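Type VI secretion system component (Escherichia coli O6, PDB 2P5Z) is a component of the type VI secretion system that resembles the phage T4 tail proteins gp27 and gp5 and probably forms part of the secretion spike. Local coordinates at residues L19-L24 against Y106-E111; Q38-F43 against Y373-I378; E136-E141 against L172-R177; F186-D191 against K195-E200. One frame throughout, in Å; residues are numbered along the deposited sequence.

Contact 1 of 4, residues L19-L24 against Y106-E111; sequences LKIRGL and YEVRLE
Leu-19 and Val-108 reach toward each other from two strands and meet tip to tip, Leu-19 CD1 standing 3.8 Å from Val-108 CG2. The leucine branch is carried there because CG lies trans to the backbone N (chi1 -159°), which extends the side chain toward Val-108. In the valine, CG2 is the methyl set between N and the carbonyl carbon, while CG1, anti to the carbonyl carbon, faces Ile-21. There Ile-21 CD1 comes no nearer than 4.5 Å to Val-108 CG1, a looser touch. Val-108 is thus addressed through one methyl by each aliphatic neighbour, and all three residues are buried. The backbones stay well apart: even the nearest pair, Leu-19 CA and Leu-110 CA, is separated by 9.8 Å, so the strands meet through side chains and are not paired. Strand 18-21 pairs with 65-70, while strand 104-111 runs between 44-51 and 85-99. Ile-47 also packs on Leu-19, and Phe-49, Ile-91 and Phe-94 also touch Val-108.

Contact 2 of 4, residues Q38-F43 against Y373-I378; sequences QLSTPF and YRPALI
Tyr-373 spreads its ring beneath Leu-39, and this pair buries the most surface in the contact. Leu-39 CD1 sits 3.6 Å from the centroid of the Tyr-373 ring and only 6° off its normal, a CH-pi contact centred on one face. The leucine CB adds to it, 3.7 Å from Tyr-373 CZ, so the side chain covers the ring from its middle to its phenolic end. Tyr-373 CG, anti to the backbone N (chi1 172°), carries the ring out to Leu-39; the two side chains point opposite ways. Ser-40, in the type II turn from Gln-38 to Thr-41, approaches the edge of the same ring and places OG 3.3 Å from Pro-375 CG. Trp-185 meets Tyr-373 edge-to-face and also touches Leu-39, Ser-40 and Pro-375, which ties both loops to strand 185-191. The chemistry implies that these loops, far apart in sequence, hold to each other by shape and dispersion, whereas Ser-40 OG accepts a hydrogen bond from Phe-186 N, outside the two loops.

Contact 3 of 4, residues E136-E141 against L172-R177; sequences EKILRE and LTFVSR
Ile-138 of helix 131-140 packs against Phe-174 and Val-175 of helix 171-182, a small apolar helix-helix interface. Its tight part is entirely hydrocarbon. Ile-138 CG2 lies 3.8 Å from Val-175 CG2, and the two side chains lie alongside, pointing opposite ways. The longer branch of the isoleucine extends to the phenylalanine, with Ile-138 CD1 4.0 Å from Phe-174 CD2, near the plane of the ring and at its edge. One residue thus serves two neighbours in the sequence of the other helix: CD1, at the end of the longer branch, reaches Phe-174, while CG2 and the base of the side chain rest on Val-175. Ile-134 and Val-135 extend the same seam, touching Phe-174 and Val-175 in turn. The side turned from the interface is polar and more open to solvent. There Glu-136 and Arg-140, one helical turn apart, form a salt bridge within their own helix, the exposed arginine being held by a carboxylate that takes no part in the interface. Glu-136 OE2 accepts from Arg-140 NE at 2.6 Å through its anti lone pair and lies just 3° out of the guanidinium plane.

Contact 4 of 4, residues F186-D191 against K195-E200; sequences FRFATD and KIEVIE
Arg-187 O accepts Glu-200 N at 2.8 Å in a nearly straight bond (N-H...O 178°), and Arg-187 N returns a bond of 3.0 Å to Glu-200 O. Ala-189 and Val-198 form the next hydrogen-bonded antiparallel pair, with Val-198 N 2.8 Å from Ala-189 O. On the face with these residues, the Arg-187 chain runs extended from CG to NE and its guanidinium crosses Glu-200 with the planes 71° apart. Glu-200 OE1 sits over the guanidinium face, 3.6 Å from Arg-187 NH2, so the salt bridge rests on charge alone; the same oxygen is hydrogen-bonded to Tyr-202 OH. On the opposite face, away from the turn, Phe-188 CE1 lies 3.7 Å from Ile-199 CG1, and Phe-186 CB is 3.9 Å from Ile-199 CG2. Phe-43 meets the Phe-188 ring edge-to-face. Near the turn, Lys-195 N bonds to Asp-191 O and Asp-191 N to Ile-196 O. Lys-195, with positive phi (62°), and Ile-196 both face Asp-191, a G1 beta bulge closing the beta hairpin.

How the contacts relate
Contacts 1, 2 and 3 are small, buried and mainly apolar, whereas contact 4 is a partly buried hairpin held chiefly by backbone hydrogen bonds. The centre of contact 1 is about 21 Å from the centre of the chain, the farthest of the four, and it joins strands that do not pair; contact 3 joins helices, and contact 2 loops, the latter nearest the centre. Contact 2 also links the others: Ser-40 N probably bonds to Phe-186 O of contact 4, Ile-378 packs on helix 171-182 of contact 3, and Phe-43 touches Leu-110 and Glu-111 of contact 1. The salt bridge of contact 3 stays within one helix, off the interface; that of contact 4 spans the strands opposite the phenylalanines.

Contact 1 of 4, residues L19-L24 against Y106-E111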
loop_
_atom_site.group_PDB
_atom_site.type_symbol
_atom_site.label_atom_id
_atom_site.label_comp_id
_atom_site.label_asym_id
_atom_site.label_seq_id
_atom_site.Cartn_x
_atom_site.Cartn_y
_atom_site.Cartn_z
ATOM N N LEU A 19 17.564 -11.103 29.831
ATOM C CA LEU A 19 17.623 -11.613 28.489
ATOM C C LEU A 19 18.777 -12.588 28.471
ATOM O O LEU A 19 19.918 -12.215 28.765
ATOM C CB LEU A 19 17.930 -10.479 27.508
ATOM C CG LEU A 19 17.623 -10.529 25.999
ATOM C CD1 LEU A 19 18.851 -10.065 25.258
ATOM C CD2 LEU A 19 17.135 -11.883 25.437
ATOM N N LYS A 20 18.481 -13.836 28.134
ATOM C CA LYS A 20 19.520 -14.837 27.979
ATOM C C LYS A 20 19.568 -15.279 26.551
ATOM O O LYS A 20 18.585 -15.749 26.022
ATOM C CB LYS A 20 19.241 -16.044 28.849
ATOM C CG LYS A 20 20.010 -16.052 30.146
ATOM C CD LYS A 20 19.530 -17.202 31.035
ATOM C CE LYS A 20 18.057 -17.023 31.418
ATOM N NZ LYS A 20 17.482 -18.198 32.135
ATOM N N ILE A 21 20.715 -15.112 25.925
ATOM C CA ILE A 21 20.933 -15.640 24.611
ATOM C C ILE A 21 21.960 -16.764 24.702
ATOM O O ILE A 21 23.092 -16.512 25.100
ATOM C CB ILE A 21 21.491 -14.564 23.698
ATOM C CG1 ILE A 21 20.558 -13.349 23.677
ATOM C CG2 ILE A 21 21.744 -15.136 22.285
ATOM C CD1 ILE A 21 21.269 -12.067 23.214
ATOM N N ARG A 22 21.569 -17.982 24.332
ATOM C CA ARG A 22 22.430 -19.162 24.406
ATOM C C ARG A 22 23.796 -19.007 23.730
ATOM O O ARG A 22 23.895 -18.617 22.567
ATOM C CB ARG A 22 21.693 -20.392 23.860
ATOM C CG ARG A 22 22.583 -21.511 23.262
ATOM C CD ARG A 22 21.763 -22.598 22.561
ATOM N NE ARG A 22 21.421 -23.694 23.462
ATOM C CZ ARG A 22 20.301 -23.787 24.184
ATOM N NH1 ARG A 22 20.117 -24.843 24.969
ATOM N NH2 ARG A 22 19.361 -22.846 24.130
ATOM N N GLY A 23 24.846 -19.280 24.503
ATOM C CA GLY A 23 26.206 -19.316 23.998
ATOM C C GLY A 23 26.943 -18.008 24.147
ATOM O O GLY A 23 28.095 -17.900 23.739
ATOM N N LEU A 24 26.299 -17.012 24.737
ATOM C CA LEU A 24 26.857 -15.668 24.707
ATOM C C LEU A 24 27.658 -15.344 25.965
ATOM O O LEU A 24 27.110 -15.314 27.071
ATOM C CB LEU A 24 25.750 -14.626 24.495
ATOM C CG LEU A 24 26.222 -13.207 24.197
ATOM C CD1 LEU A 24 27.060 -13.164 22.910
ATOM C CD2 LEU A 24 25.040 -12.272 24.104
ATOM N N TYR A 106 23.330 -2.278 22.436
ATOM C CA TYR A 106 22.962 -3.238 21.404
ATOM C C TYR A 106 21.468 -3.411 21.353
ATOM O O TYR A 106 20.784 -3.130 22.337
ATOM C CB TYR A 106 23.585 -4.620 21.649
ATOM C CG TYR A 106 25.090 -4.627 21.617
ATOM C CD1 TYR A 106 25.832 -4.539 22.797
ATOM C CD2 TYR A 106 25.777 -4.714 20.409
ATOM C CE1 TYR A 106 27.217 -4.538 22.775
ATOM C CE2 TYR A 106 27.162 -4.712 20.373
ATOM C CZ TYR A 106 27.881 -4.620 21.563
ATOM O OH TYR A 106 29.267 -4.622 21.533
ATOM N N GLU A 107 20.964 -3.893 20.217
ATOM C CA GLU A 107 19.565 -4.300 20.144
ATOM C C GLU A 107 19.388 -5.682 19.522
ATOM O O GLU A 107 20.105 -6.049 18.592
ATOM C CB GLU A 107 18.731 -3.255 19.404
ATOM C CG GLU A 107 17.249 -3.347 19.715
ATOM C CD GLU A 107 16.436 -2.277 19.011
ATOM O OE1 GLU A 107 16.439 -1.123 19.483
ATOM O OE2 GLU A 107 15.778 -2.589 17.992
ATOM N N VAL A 108 18.461 -6.463 20.066
ATOM C CA VAL A 108 18.081 -7.707 19.430
ATOM C C VAL A 108 16.576 -7.807 19.231
ATOM O O VAL A 108 15.788 -7.257 20.013
ATOM C CB VAL A 108 18.581 -8.969 20.183
ATOM C CG1 VAL A 108 20.096 -9.138 20.030
ATOM C CG2 VAL A 108 18.149 -8.947 21.654
ATOM N N ARG A 109 16.183 -8.513 18.171
ATOM C CA ARG A 109 14.785 -8.813 17.950
ATOM C C ARG A 109 14.535 -10.252 18.359
ATOM O O ARG A 109 15.234 -11.145 17.928
ATOM C CB ARG A 109 14.413 -8.592 16.488
ATOM C CG ARG A 109 12.958 -8.919 16.165
ATOM C CD ARG A 109 12.537 -8.250 14.881
ATOM N NE ARG A 109 11.910 -6.957 15.135
ATOM C CZ ARG A 109 11.717 -6.028 14.210
ATOM N NH1 ARG A 109 12.121 -6.242 12.975
ATOM N NH2 ARG A 109 11.143 -4.882 14.523
ATOM N N LEU A 110 13.549 -10.474 19.208
ATOM C CA LEU A 110 13.243 -11.805 19.676
ATOM C C LEU A 110 11.866 -12.194 19.158
ATOM O O LEU A 110 10.858 -11.533 19.445
ATOM C CB LEU A 110 13.273 -11.873 21.205
ATOM C CG LEU A 110 12.780 -13.225 21.747
ATOM C CD1 LEU A 110 13.807 -14.308 21.408
ATOM C CD2 LEU A 110 12.507 -13.204 23.247
ATOM N N GLU A 111 11.833 -13.257 18.361
ATOM C CA GLU A 111 10.593 -13.755 17.784
ATOM C C GLU A 111 10.539 -15.250 18.067
ATOM O O GLU A 111 11.581 -15.873 18.309
ATOM C CB GLU A 111 10.567 -13.474 16.285
ATOM C CG GLU A 111 10.752 -12.018 15.930
ATOM C CD GLU A 111 10.360 -11.685 14.514
ATOM O OE1 GLU A 111 11.274 -11.451 13.689
ATOM O OE2 GLU A 111 9.138 -11.641 14.232
#

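Contact 2 of 4, residues Q38-F43 against Y373-I378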
loop_
_atom_site.group_PDB
_atom_site.type_symbol
_atom_site.label_atom_id
_atom_site.label_comp_id
_atom_site.label_asym_id
_atom_site.label_seq_id
_atom_site.Cartn_x
_atom_site.Cartn_y
_atom_site.Cartn_z
ATOM N N GLN A 38 0.099 -10.592 20.015
ATOM C CA GLN A 38 -1.236 -10.560 19.461
ATOM C C GLN A 38 -1.591 -11.969 19.032
ATOM O O GLN A 38 -0.737 -12.701 18.540
ATOM C CB GLN A 38 -1.255 -9.628 18.262
ATOM C CG GLN A 38 -2.617 -9.276 17.726
ATOM C CD GLN A 38 -2.477 -8.483 16.452
ATOM O OE1 GLN A 38 -1.386 -8.011 16.129
ATOM N NE2 GLN A 38 -3.562 -8.358 15.703
ATOM N N LEU A 39 -2.842 -12.347 19.257
ATOM C CA LEU A 39 -3.403 -13.598 18.772
ATOM C C LEU A 39 -3.210 -13.782 17.269
ATOM O O LEU A 39 -3.298 -12.814 16.509
ATOM C CB LEU A 39 -4.887 -13.618 19.070
ATOM C CG LEU A 39 -5.238 -13.713 20.548
ATOM C CD1 LEU A 39 -6.749 -13.745 20.697
ATOM C CD2 LEU A 39 -4.605 -14.963 21.155
ATOM N N SER A 40 -2.918 -15.028 16.871
ATOM C CA SER A 40 -2.750 -15.434 15.469
ATOM C C SER A 40 -1.667 -14.735 14.725
ATOM O O SER A 40 -1.747 -14.615 13.504
ATOM C CB SER A 40 -4.037 -15.308 14.643
ATOM O OG SER A 40 -4.943 -16.307 15.057
ATOM N N THR A 41 -0.657 -14.270 15.448
ATOM C CA THR A 41 0.528 -13.687 14.828
ATOM C C THR A 41 1.714 -13.951 15.752
ATOM O O THR A 41 1.542 -14.038 16.965
ATOM C CB THR A 41 0.353 -12.158 14.476
ATOM O OG1 THR A 41 1.609 -11.483 14.605
ATOM C CG2 THR A 41 -0.599 -11.499 15.366
ATOM N N PRO A 42 2.910 -14.174 15.180
ATOM C CA PRO A 42 4.063 -14.371 16.062
ATOM C C PRO A 42 4.467 -13.072 16.773
ATOM O O PRO A 42 4.481 -12.006 16.152
ATOM C CB PRO A 42 5.167 -14.821 15.099
ATOM C CG PRO A 42 4.756 -14.292 13.762
ATOM C CD PRO A 42 3.259 -14.299 13.754
ATOM N N PHE A 43 4.804 -13.174 18.058
ATOM C CA PHE A 43 5.203 -12.007 18.834
ATOM C C PHE A 43 6.486 -11.384 18.339
ATOM O O PHE A 43 7.238 -12.024 17.609
ATOM C CB PHE A 43 5.273 -12.289 20.348
ATOM C CG PHE A 43 6.219 -13.380 20.744
ATOM C CD1 PHE A 43 7.591 -13.138 20.875
ATOM C CD2 PHE A 43 5.731 -14.654 21.037
ATOM C CE1 PHE A 43 8.469 -14.165 21.264
ATOM C CE2 PHE A 43 6.596 -15.682 21.427
ATOM C CZ PHE A 43 7.969 -15.429 21.547
ATOM N N TYR A 373 -13.455 -15.407 19.260
ATOM C CA TYR A 373 -12.393 -14.673 18.567
ATOM C C TYR A 373 -12.178 -15.266 17.183
ATOM O O TYR A 373 -12.250 -16.480 17.017
ATOM C CB TYR A 373 -11.068 -14.661 19.357
ATOM C CG TYR A 373 -9.923 -14.061 18.558
ATOM C CD1 TYR A 373 -9.802 -12.684 18.392
ATOM C CD2 TYR A 373 -8.994 -14.879 17.921
ATOM C CE1 TYR A 373 -8.764 -12.144 17.624
ATOM C CE2 TYR A 373 -7.976 -14.354 17.160
ATOM C CZ TYR A 373 -7.859 -12.997 17.013
ATOM O OH TYR A 373 -6.820 -12.522 16.242
ATOM N N ARG A 374 -11.937 -14.398 16.201
ATOM C CA ARG A 374 -11.639 -14.789 14.833
ATOM C C ARG A 374 -10.605 -13.807 14.291
ATOM O O ARG A 374 -10.780 -12.598 14.431
ATOM C CB ARG A 374 -12.890 -14.712 13.936
ATOM C CG ARG A 374 -14.064 -15.614 14.311
ATOM C CD ARG A 374 -13.763 -17.108 14.179
ATOM N NE ARG A 374 -14.705 -17.884 14.984
ATOM C CZ ARG A 374 -14.453 -19.089 15.489
ATOM N NH1 ARG A 374 -13.263 -19.680 15.288
ATOM N NH2 ARG A 374 -15.388 -19.701 16.216
ATOM N N PRO A 375 -9.531 -14.310 13.663
ATOM C CA PRO A 375 -8.491 -13.440 13.126
ATOM C C PRO A 375 -8.911 -12.764 11.841
ATOM O O PRO A 375 -9.886 -13.173 11.214
ATOM C CB PRO A 375 -7.328 -14.407 12.832
ATOM C CG PRO A 375 -7.732 -15.719 13.396
ATOM C CD PRO A 375 -9.208 -15.729 13.467
ATOM N N ALA A 376 -8.166 -11.736 11.454
ATOM C CA ALA A 376 -8.371 -11.094 10.177
ATOM C C ALA A 376 -8.099 -12.076 9.027
ATOM O O ALA A 376 -7.179 -12.902 9.073
ATOM C CB ALA A 376 -7.484 -9.834 10.050
ATOM N N LEU A 377 -8.943 -11.966 8.013
ATOM C CA LEU A 377 -8.915 -12.767 6.818
ATOM C C LEU A 377 -7.725 -12.311 5.969
ATOM O O LEU A 377 -7.685 -11.159 5.555
ATOM C CB LEU A 377 -10.230 -12.483 6.103
ATOM C CG LEU A 377 -10.955 -13.347 5.081
ATOM C CD1 LEU A 377 -10.455 -13.021 3.676
ATOM C CD2 LEU A 377 -10.828 -14.819 5.423
ATOM N N ILE A 378 -6.750 -13.194 5.740
ATOM C CA ILE A 378 -5.646 -12.898 4.830
ATOM C C ILE A 378 -6.122 -13.185 3.407
ATOM O O ILE A 378 -6.571 -14.294 3.112
ATOM C CB ILE A 378 -4.381 -13.742 5.160
ATOM C CG1 ILE A 378 -3.733 -13.274 6.460
ATOM C CG2 ILE A 378 -3.319 -13.626 4.093
ATOM C CD1 ILE A 378 -4.048 -14.133 7.615
#

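Contact 3 of 4, residues E136-E141 against L172-R177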
loop_
_atom_site.group_PDB
_atom_site.type_symbol
_atom_site.label_atom_id
_atom_site.label_comp_id
_atom_site.label_asym_id
_atom_site.label_seq_id
_atom_site.Cartn_x
_atom_site.Cartn_y
_atom_site.Cartn_z
ATOM N N GLU A 136 0.076 -28.700 10.212
ATOM C CA GLU A 136 1.019 -29.621 10.838
ATOM C C GLU A 136 2.155 -30.113 9.908
ATOM O O GLU A 136 3.320 -30.192 10.328
ATOM C CB GLU A 136 0.295 -30.795 11.481
ATOM C CG GLU A 136 1.255 -31.657 12.247
ATOM C CD GLU A 136 0.597 -32.586 13.220
ATOM O OE1 GLU A 136 -0.603 -32.382 13.515
ATOM O OE2 GLU A 136 1.304 -33.507 13.702
ATOM N N LYS A 137 1.826 -30.401 8.649
ATOM C CA LYS A 137 2.849 -30.767 7.666
ATOM C C LYS A 137 3.868 -29.674 7.490
ATOM O O LYS A 137 5.057 -29.944 7.585
ATOM C CB LYS A 137 2.255 -31.111 6.299
ATOM C CG LYS A 137 1.721 -32.511 6.167
ATOM C CD LYS A 137 1.379 -32.796 4.708
ATOM C CE LYS A 137 1.757 -34.221 4.300
ATOM N NZ LYS A 137 3.157 -34.245 3.741
ATOM N N ILE A 138 3.409 -28.443 7.252
ATOM C CA ILE A 138 4.317 -27.293 7.079
ATOM C C ILE A 138 5.248 -27.104 8.292
ATOM O O ILE A 138 6.465 -26.902 8.132
ATOM C CB ILE A 138 3.516 -26.011 6.842
ATOM C CG1 ILE A 138 2.789 -26.076 5.500
ATOM C CG2 ILE A 138 4.426 -24.780 6.863
ATOM C CD1 ILE A 138 3.425 -25.206 4.461
ATOM N N LEU A 139 4.664 -27.213 9.489
ATOM C CA LEU A 139 5.415 -27.185 10.746
ATOM C C LEU A 139 6.473 -28.281 10.838
ATOM O O LEU A 139 7.665 -27.981 11.053
ATOM C CB LEU A 139 4.465 -27.235 11.955
ATOM C CG LEU A 139 3.672 -25.922 12.098
ATOM C CD1 LEU A 139 2.647 -25.934 13.220
ATOM C CD2 LEU A 139 4.633 -24.757 12.258
ATOM N N ARG A 140 6.054 -29.532 10.625
ATOM C CA ARG A 140 6.962 -30.674 10.774
ATOM C C ARG A 140 7.977 -30.859 9.645
ATOM O O ARG A 140 9.147 -31.136 9.907
ATOM C CB ARG A 140 6.181 -31.964 10.982
ATOM C CG ARG A 140 5.302 -31.975 12.233
ATOM C CD ARG A 140 4.688 -33.320 12.353
ATOM N NE ARG A 140 3.855 -33.545 13.528
ATOM C CZ ARG A 140 4.325 -33.944 14.705
ATOM N NH1 ARG A 140 3.483 -34.150 15.700
ATOM N NH2 ARG A 140 5.633 -34.117 14.896
ATOM N N GLU A 141 7.554 -30.680 8.398
ATOM C CA GLU A 141 8.436 -30.994 7.273
ATOM C C GLU A 141 9.507 -29.958 7.031
ATOM O O GLU A 141 10.677 -30.215 7.267
ATOM C CB GLU A 141 7.628 -31.302 6.015
ATOM C CG GLU A 141 6.679 -32.445 6.281
ATOM C CD GLU A 141 5.713 -32.733 5.173
ATOM O OE1 GLU A 141 4.815 -33.565 5.405
ATOM O OE2 GLU A 141 5.839 -32.148 4.076
ATOM N N LEU A 172 4.458 -18.746 6.309
ATOM C CA LEU A 172 3.666 -18.059 7.340
ATOM C C LEU A 172 2.376 -17.485 6.782
ATOM O O LEU A 172 1.314 -17.684 7.364
ATOM C CB LEU A 172 4.467 -16.958 8.069
ATOM C CG LEU A 172 3.766 -16.302 9.284
ATOM C CD1 LEU A 172 3.227 -17.351 10.266
ATOM C CD2 LEU A 172 4.653 -15.308 10.007
ATOM N N THR A 173 2.466 -16.798 5.650
ATOM C CA THR A 173 1.293 -16.219 5.030
ATOM C C THR A 173 0.301 -17.317 4.661
ATOM O O THR A 173 -0.900 -17.209 4.986
ATOM C CB THR A 173 1.670 -15.419 3.797
ATOM O OG1 THR A 173 2.658 -14.453 4.157
ATOM C CG2 THR A 173 0.444 -14.709 3.195
ATOM N N PHE A 174 0.823 -18.392 4.052
ATOM C CA PHE A 174 -0.002 -19.521 3.610
ATOM C C PHE A 174 -0.776 -20.156 4.756
ATOM O O PHE A 174 -2.015 -20.305 4.686
ATOM C CB PHE A 174 0.871 -20.582 2.928
ATOM C CG PHE A 174 0.099 -21.777 2.431
ATOM C CD1 PHE A 174 -0.987 -21.617 1.564
ATOM C CD2 PHE A 174 0.455 -23.056 2.827
ATOM C CE1 PHE A 174 -1.706 -22.701 1.124
ATOM C CE2 PHE A 174 -0.255 -24.157 2.371
ATOM C CZ PHE A 174 -1.335 -23.982 1.523
ATOM N N VAL A 175 -0.038 -20.499 5.810
ATOM C CA VAL A 175 -0.614 -21.117 6.996
ATOM C C VAL A 175 -1.661 -20.220 7.651
ATOM O O VAL A 175 -2.770 -20.678 7.961
ATOM C CB VAL A 175 0.492 -21.527 7.994
ATOM C CG1 VAL A 175 -0.069 -21.738 9.384
ATOM C CG2 VAL A 175 1.201 -22.809 7.502
ATOM N N SER A 176 -1.332 -18.933 7.794
ATOM C CA SER A 176 -2.205 -17.983 8.474
ATOM C C SER A 176 -3.477 -17.767 7.675
ATOM O O SER A 176 -4.566 -17.725 8.257
ATOM C CB SER A 176 -1.490 -16.655 8.714
ATOM O OG SER A 176 -0.242 -16.854 9.366
ATOM N N ARG A 177 -3.340 -17.676 6.346
ATOM C CA ARG A 177 -4.497 -17.590 5.453
ATOM C C ARG A 177 -5.441 -18.787 5.605
ATOM O O ARG A 177 -6.656 -18.602 5.769
ATOM C CB ARG A 177 -4.062 -17.456 4.001
ATOM C CG ARG A 177 -5.237 -17.372 3.049
ATOM C CD ARG A 177 -4.857 -16.941 1.626
ATOM N NE ARG A 177 -3.968 -17.871 0.925
ATOM C CZ ARG A 177 -4.337 -19.050 0.406
ATOM N NH1 ARG A 177 -5.592 -19.491 0.513
ATOM N NH2 ARG A 177 -3.434 -19.797 -0.221
#

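Contact 4 of 4, residues F186-D191 against K195-E200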
loop_
_atom_site.group_PDB
_atom_site.type_symbol
_atom_site.label_atom_id
_atom_site.label_comp_id
_atom_site.label_asym_id
_atom_site.label_seq_id
_atom_site.Cartn_x
_atom_site.Cartn_y
_atom_site.Cartn_z
ATOM N N PHE A 186 -4.486 -18.976 16.917
ATOM C CA PHE A 186 -3.454 -19.458 17.801
ATOM C C PHE A 186 -2.891 -18.435 18.801
ATOM O O PHE A 186 -2.979 -17.214 18.603
ATOM C CB PHE A 186 -2.320 -20.124 17.011
ATOM C CG PHE A 186 -1.645 -19.235 16.008
ATOM C CD1 PHE A 186 -2.150 -19.100 14.719
ATOM C CD2 PHE A 186 -0.466 -18.573 16.335
ATOM C CE1 PHE A 186 -1.497 -18.301 13.773
ATOM C CE2 PHE A 186 0.199 -17.762 15.395
ATOM C CZ PHE A 186 -0.304 -17.653 14.103
ATOM N N ARG A 187 -2.296 -18.967 19.862
ATOM C CA ARG A 187 -1.496 -18.180 20.767
ATOM C C ARG A 187 -0.246 -18.942 21.152
ATOM O O ARG A 187 -0.126 -20.140 20.889
ATOM C CB ARG A 187 -2.284 -17.835 22.027
ATOM C CG ARG A 187 -2.538 -18.983 22.965
ATOM C CD ARG A 187 -3.626 -18.567 23.917
ATOM N NE ARG A 187 -3.978 -19.613 24.862
ATOM C CZ ARG A 187 -3.377 -19.793 26.029
ATOM N NH1 ARG A 187 -2.379 -18.991 26.402
ATOM N NH2 ARG A 187 -3.775 -20.783 26.815
ATOM N N PHE A 188 0.673 -18.242 21.803
ATOM C CA PHE A 188 1.903 -18.844 22.253
ATOM C C PHE A 188 1.837 -19.086 23.748
ATOM O O PHE A 188 1.170 -18.355 24.471
ATOM C CB PHE A 188 3.080 -17.969 21.859
ATOM C CG PHE A 188 3.298 -17.913 20.383
ATOM C CD1 PHE A 188 4.162 -18.798 19.765
ATOM C CD2 PHE A 188 2.618 -16.998 19.602
ATOM C CE1 PHE A 188 4.347 -18.763 18.410
ATOM C CE2 PHE A 188 2.798 -16.963 18.236
ATOM C CZ PHE A 188 3.669 -17.845 17.643
ATOM N N ALA A 189 2.484 -20.153 24.204
ATOM C CA ALA A 189 2.510 -20.479 25.624
ATOM C C ALA A 189 3.877 -21.025 25.935
ATOM O O ALA A 189 4.645 -21.339 25.026
ATOM C CB ALA A 189 1.428 -21.493 25.972
ATOM N N THR A 190 4.194 -21.135 27.216
ATOM C CA THR A 190 5.534 -21.516 27.627
ATOM C C THR A 190 5.520 -22.905 28.260
ATOM O O THR A 190 4.628 -23.234 29.039
ATOM C CB THR A 190 6.125 -20.423 28.550
ATOM O OG1 THR A 190 6.355 -19.240 27.762
ATOM C CG2 THR A 190 7.445 -20.875 29.247
ATOM N N ASP A 191 6.479 -23.734 27.862
ATOM C CA ASP A 191 6.692 -25.028 28.495
ATOM C C ASP A 191 7.759 -24.768 29.535
ATOM O O ASP A 191 8.939 -24.572 29.189
ATOM C CB ASP A 191 7.192 -26.049 27.462
ATOM C CG ASP A 191 7.229 -27.487 27.993
ATOM O OD1 ASP A 191 7.911 -27.765 29.010
ATOM O OD2 ASP A 191 6.598 -28.357 27.351
ATOM N N LYS A 195 11.592 -25.359 28.441
ATOM C CA LYS A 195 12.066 -23.973 28.202
ATOM C C LYS A 195 11.925 -23.571 26.738
ATOM O O LYS A 195 12.907 -23.202 26.080
ATOM C CB LYS A 195 13.501 -23.738 28.695
ATOM C CG LYS A 195 13.660 -23.818 30.188
ATOM C CD LYS A 195 15.133 -23.924 30.568
ATOM C CE LYS A 195 15.362 -23.424 31.985
ATOM N NZ LYS A 195 14.163 -23.661 32.857
ATOM N N ILE A 196 10.702 -23.682 26.231
ATOM C CA ILE A 196 10.433 -23.406 24.836
ATOM C C ILE A 196 9.061 -22.786 24.727
ATOM O O ILE A 196 8.229 -22.926 25.635
ATOM C CB ILE A 196 10.436 -24.699 23.947
ATOM C CG1 ILE A 196 9.541 -25.784 24.555
ATOM C CG2 ILE A 196 11.861 -25.208 23.663
ATOM C CD1 ILE A 196 9.022 -26.807 23.560
ATOM N N GLU A 197 8.836 -22.104 23.608
ATOM C CA GLU A 197 7.515 -21.593 23.257
ATOM C C GLU A 197 6.733 -22.628 22.447
ATOM O O GLU A 197 7.291 -23.327 21.599
ATOM C CB GLU A 197 7.633 -20.263 22.492
ATOM C CG GLU A 197 7.863 -20.351 20.976
ATOM C CD GLU A 197 9.305 -20.687 20.549
ATOM O OE1 GLU A 197 10.149 -21.041 21.404
ATOM O OE2 GLU A 197 9.598 -20.591 19.330
ATOM N N VAL A 198 5.440 -22.715 22.734
ATOM C CA VAL A 198 4.540 -23.713 22.177
ATOM C C VAL A 198 3.369 -22.982 21.516
ATOM O O VAL A 198 2.714 -22.162 22.171
ATOM C CB VAL A 198 3.971 -24.631 23.312
ATOM C CG1 VAL A 198 2.928 -25.593 22.780
ATOM C CG2 VAL A 198 5.095 -25.391 24.047
ATOM N N ILE A 199 3.110 -23.271 20.232
ATOM C CA ILE A 199 1.947 -22.737 19.504
ATOM C C ILE A 199 0.682 -23.522 19.812
ATOM O O ILE A 199 0.608 -24.708 19.556
ATOM C CB ILE A 199 2.141 -22.854 17.981
ATOM C CG1 ILE A 199 3.504 -22.299 17.557
ATOM C CG2 ILE A 199 0.983 -22.192 17.235
ATOM C CD1 ILE A 199 3.909 -22.726 16.175
ATOM N N GLU A 200 -0.343 -22.879 20.335
ATOM C CA GLU A 200 -1.543 -23.613 20.621
ATOM C C GLU A 200 -2.635 -23.115 19.739
ATOM O O GLU A 200 -2.907 -21.927 19.727
ATOM C CB GLU A 200 -1.925 -23.467 22.089
ATOM C CG GLU A 200 -0.754 -23.734 23.020
ATOM C CD GLU A 200 -1.156 -23.803 24.460
ATOM O OE1 GLU A 200 -2.265 -23.325 24.791
ATOM O OE2 GLU A 200 -0.350 -24.339 25.260
#